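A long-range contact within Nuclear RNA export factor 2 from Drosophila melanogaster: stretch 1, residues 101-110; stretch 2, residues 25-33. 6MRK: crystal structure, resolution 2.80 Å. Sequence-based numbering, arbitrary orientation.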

# COMPACT_ATOMS: atom_id res chain seq x y z
N GLN A 101 5.87 -0.46 18.84
CA GLN A 101 5.96 0.94 19.32
C GLN A 101 4.75 1.74 18.88
O GLN A 101 4.60 2.89 19.34
CB GLN A 101 7.19 1.62 18.75
CG GLN A 101 8.44 0.79 18.95
CD GLN A 101 9.67 1.60 18.63
OE1 GLN A 101 10.49 1.20 17.81
NE2 GLN A 101 9.79 2.76 19.24
N LEU A 102 3.95 1.19 17.97
CA LEU A 102 2.78 1.91 17.42
C LEU A 102 1.67 1.83 18.46
O LEU A 102 1.69 0.99 19.36
CB LEU A 102 2.38 1.30 16.08
CG LEU A 102 3.46 1.36 15.00
CD1 LEU A 102 2.97 0.69 13.73
CD2 LEU A 102 3.88 2.80 14.72
N PRO A 103 0.73 2.78 18.43
CA PRO A 103 -0.37 2.76 19.39
C PRO A 103 -1.30 1.56 19.21
O PRO A 103 -1.29 0.92 18.19
CB PRO A 103 -1.15 4.06 19.11
CG PRO A 103 -0.72 4.46 17.72
CD PRO A 103 0.71 3.97 17.56
N ARG A 104 -2.10 1.32 20.23
CA ARG A 104 -3.22 0.36 20.18
C ARG A 104 -4.28 0.90 19.23
O ARG A 104 -4.49 2.13 19.21
CB ARG A 104 -3.81 0.18 21.58
CG ARG A 104 -4.49 -1.16 21.74
CD ARG A 104 -5.01 -1.34 23.13
NE ARG A 104 -5.98 -2.42 23.10
CZ ARG A 104 -6.49 -3.00 24.17
NH1 ARG A 104 -6.14 -2.61 25.38
NH2 ARG A 104 -7.37 -3.98 24.02
N VAL A 105 -4.92 0.01 18.48
CA VAL A 105 -6.02 0.39 17.55
C VAL A 105 -7.19 -0.57 17.75
O VAL A 105 -7.03 -1.54 18.49
CB VAL A 105 -5.53 0.41 16.08
CG1 VAL A 105 -4.38 1.37 15.86
CG2 VAL A 105 -5.17 -0.99 15.59
N THR A 106 -8.32 -0.21 17.17
CA THR A 106 -9.51 -1.05 16.87
C THR A 106 -9.91 -0.68 15.44
O THR A 106 -10.27 0.48 15.21
CB THR A 106 -10.63 -0.77 17.89
OG1 THR A 106 -10.19 -1.25 19.17
CG2 THR A 106 -11.94 -1.43 17.57
N HIS A 107 -9.81 -1.61 14.49
CA HIS A 107 -10.26 -1.39 13.10
C HIS A 107 -11.79 -1.43 13.05
O HIS A 107 -12.39 -2.27 13.74
CB HIS A 107 -9.65 -2.42 12.15
CG HIS A 107 -8.16 -2.50 12.20
ND1 HIS A 107 -7.51 -3.13 13.24
CD2 HIS A 107 -7.22 -2.09 11.34
CE1 HIS A 107 -6.21 -3.08 13.03
NE2 HIS A 107 -6.00 -2.45 11.86
N ASP A 108 -12.40 -0.60 12.20
CA ASP A 108 -13.86 -0.67 11.89
C ASP A 108 -14.03 -1.60 10.68
O ASP A 108 -13.93 -1.14 9.55
CB ASP A 108 -14.42 0.74 11.70
CG ASP A 108 -15.87 0.80 11.22
OD1 ASP A 108 -16.48 -0.27 11.02
OD2 ASP A 108 -16.38 1.91 11.02
N PHE A 109 -14.29 -2.88 10.91
CA PHE A 109 -14.26 -3.91 9.84
C PHE A 109 -15.33 -3.66 8.80
O PHE A 109 -15.15 -4.08 7.66
CB PHE A 109 -14.39 -5.31 10.43
CG PHE A 109 -13.08 -5.79 10.99
CD1 PHE A 109 -12.69 -5.50 12.28
CD2 PHE A 109 -12.18 -6.43 10.16
CE1 PHE A 109 -11.45 -5.89 12.75
CE2 PHE A 109 -10.94 -6.83 10.63
CZ PHE A 109 -10.57 -6.55 11.92
N HIS A 110 -16.42 -3.01 9.19
CA HIS A 110 -17.52 -2.61 8.26
C HIS A 110 -17.02 -1.60 7.23
O HIS A 110 -17.67 -1.45 6.19
CB HIS A 110 -18.69 -2.01 9.05
CG HIS A 110 -19.57 -3.01 9.72
ND1 HIS A 110 -20.84 -2.69 10.18
CD2 HIS A 110 -19.37 -4.32 10.01
CE1 HIS A 110 -21.38 -3.76 10.72
NE2 HIS A 110 -20.50 -4.77 10.64
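Stretch 2 25-33: EFENDEFRH

The most unusual feature of this contact is that one carboxylate oxygen, Glu 27 OE2, accepts two hydrogen bonds from the same residue, His 107. The backbone atom His 107 N lies 2.7 Å from Glu 27 OE2 with an N-H...O angle of 154°, and the ring atom His 107 ND1 lies 2.9 Å from Glu 27 OE2 at 155°. The oxygen sits at the edge of the imidazole, near its plane, as an N-H donor there requires. Glu 27 gets there (chi1 m, chi2 t) although its CA-to-CB bond points sideways.

Stretch 2 begins as the end of a helix that starts earlier in the chain and passes through a loop; Arg 32 and His 33 lie in a 3-10 segment. Stretch 1 is extended from Leu 102 to His 107, with Val 105 and His 107 in a strand. The two backbones come closest where CA of Val 105 is 5.0 Å from CA of Glu 27 and CA of Arg 104 is 5.3 Å from CA of Asp 29, so in this short region the residue numbers run in opposite senses. Only one backbone-to-backbone hydrogen bond joins them, and it is weak: Val 105 N to Glu 27 O, 3.3 Å, although nearly straight at 171°. The separation of Val 105 O from Glu 27 O is also 3.3 Å, but both are acceptors and no bond forms.

Arg 32, with CA-to-CB directed toward stretch 1, binds the carbonyls of Leu 102 and Pro 103. Arg 32 NH1 donates to Leu 102 O at 3.1 Å and Arg 32 NH2 to Pro 103 O at 2.9 Å, with angles of 153° and 159°; both carbonyl oxygens lie near the guanidinium plane. The same group is held within its own stretch, since Arg 32 NE donates to Phe 26 O at 2.7 Å, tying the helix end to the 3-10 segment.

Apolar packing centres on Phe 26, whose ring edge meets two side chains: Leu 102 CD1 is 3.9 Å from Phe 26 CZ, and Val 105 CG2 is 3.9 Å from Phe 26 CD2. Arg 104 instead lays its aliphatic part along the loop, with Arg 104 CG 3.3 Å from Asp 29 OD1. Arg 104 NE is 4.3 Å from Asp 29 OD1, which lies well out of the guanidinium plane, so the charges are near without a salt bridge. The contact buries 547 Å² in all.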

# COMPACT_ATOMS: atom_id res chain seq x y z
N GLU A 25 -5.33 -9.24 15.13
CA GLU A 25 -4.19 -9.61 16.02
C GLU A 25 -3.20 -8.45 16.15
O GLU A 25 -2.39 -8.51 17.09
CB GLU A 25 -3.49 -10.84 15.47
CG GLU A 25 -2.52 -11.46 16.46
CD GLU A 25 -2.23 -12.92 16.15
OE1 GLU A 25 -2.79 -13.45 15.15
OE2 GLU A 25 -1.45 -13.53 16.91
N PHE A 26 -3.21 -7.48 15.23
CA PHE A 26 -2.40 -6.24 15.33
C PHE A 26 -3.02 -5.36 16.41
O PHE A 26 -2.27 -4.71 17.14
CB PHE A 26 -2.32 -5.51 13.99
CG PHE A 26 -1.50 -4.25 14.03
CD1 PHE A 26 -0.12 -4.31 13.92
CD2 PHE A 26 -2.09 -3.01 14.22
CE1 PHE A 26 0.65 -3.16 13.99
CE2 PHE A 26 -1.32 -1.85 14.27
CZ PHE A 26 0.05 -1.93 14.16
N GLU A 27 -4.35 -5.40 16.51
CA GLU A 27 -5.20 -4.49 17.34
C GLU A 27 -4.60 -4.31 18.73
O GLU A 27 -4.21 -3.16 19.05
CB GLU A 27 -6.65 -5.00 17.39
CG GLU A 27 -7.39 -4.75 16.07
CD GLU A 27 -8.91 -4.70 16.09
OE1 GLU A 27 -9.51 -5.10 17.11
OE2 GLU A 27 -9.48 -4.25 15.07
N ASN A 28 -4.55 -5.37 19.53
CA ASN A 28 -4.05 -5.29 20.93
C ASN A 28 -2.51 -5.35 20.89
O ASN A 28 -1.96 -6.40 20.50
CB ASN A 28 -4.69 -6.34 21.83
CG ASN A 28 -4.32 -6.18 23.28
OD1 ASN A 28 -3.37 -5.48 23.61
ND2 ASN A 28 -5.06 -6.84 24.16
N ASP A 29 -1.86 -4.25 21.28
CA ASP A 29 -0.39 -4.05 21.19
C ASP A 29 0.34 -4.97 22.18
O ASP A 29 1.52 -5.22 21.96
CB ASP A 29 0.01 -2.58 21.38
CG ASP A 29 -0.55 -1.89 22.61
OD1 ASP A 29 -1.64 -2.29 23.07
OD2 ASP A 29 0.11 -0.94 23.09
N GLU A 30 -0.36 -5.44 23.22
CA GLU A 30 0.16 -6.39 24.24
C GLU A 30 0.53 -7.74 23.61
O GLU A 30 1.51 -8.34 24.08
CB GLU A 30 -0.87 -6.63 25.34
CG GLU A 30 -0.65 -5.81 26.61
CD GLU A 30 -1.42 -6.36 27.80
OE1 GLU A 30 -2.62 -6.01 27.95
OE2 GLU A 30 -0.82 -7.18 28.54
N PHE A 31 -0.24 -8.23 22.64
CA PHE A 31 -0.05 -9.57 22.02
C PHE A 31 0.38 -9.40 20.55
O PHE A 31 0.30 -10.35 19.75
CB PHE A 31 -1.31 -10.42 22.21
CG PHE A 31 -1.78 -10.45 23.65
CD1 PHE A 31 -0.99 -11.03 24.64
CD2 PHE A 31 -2.97 -9.85 24.02
CE1 PHE A 31 -1.40 -11.02 25.97
CE2 PHE A 31 -3.38 -9.85 25.35
CZ PHE A 31 -2.59 -10.43 26.32
N ARG A 32 0.88 -8.21 20.22
CA ARG A 32 1.20 -7.84 18.83
C ARG A 32 2.53 -8.45 18.40
O ARG A 32 2.75 -8.57 17.19
CB ARG A 32 1.25 -6.32 18.71
CG ARG A 32 1.38 -5.87 17.27
CD ARG A 32 1.49 -4.38 17.27
NE ARG A 32 0.21 -3.76 17.58
CZ ARG A 32 0.08 -2.50 17.91
NH1 ARG A 32 1.17 -1.75 17.95
NH2 ARG A 32 -1.10 -1.98 18.19
N HIS A 33 3.37 -8.84 19.35
CA HIS A 33 4.64 -9.58 19.09
C HIS A 33 4.36 -10.89 18.32
O HIS A 33 5.28 -11.38 17.63
CB HIS A 33 5.39 -9.87 20.40
CG HIS A 33 4.66 -10.72 21.40
ND1 HIS A 33 3.66 -10.23 22.21
CD2 HIS A 33 4.80 -12.02 21.74
CE1 HIS A 33 3.20 -11.18 22.99
NE2 HIS A 33 3.89 -12.29 22.73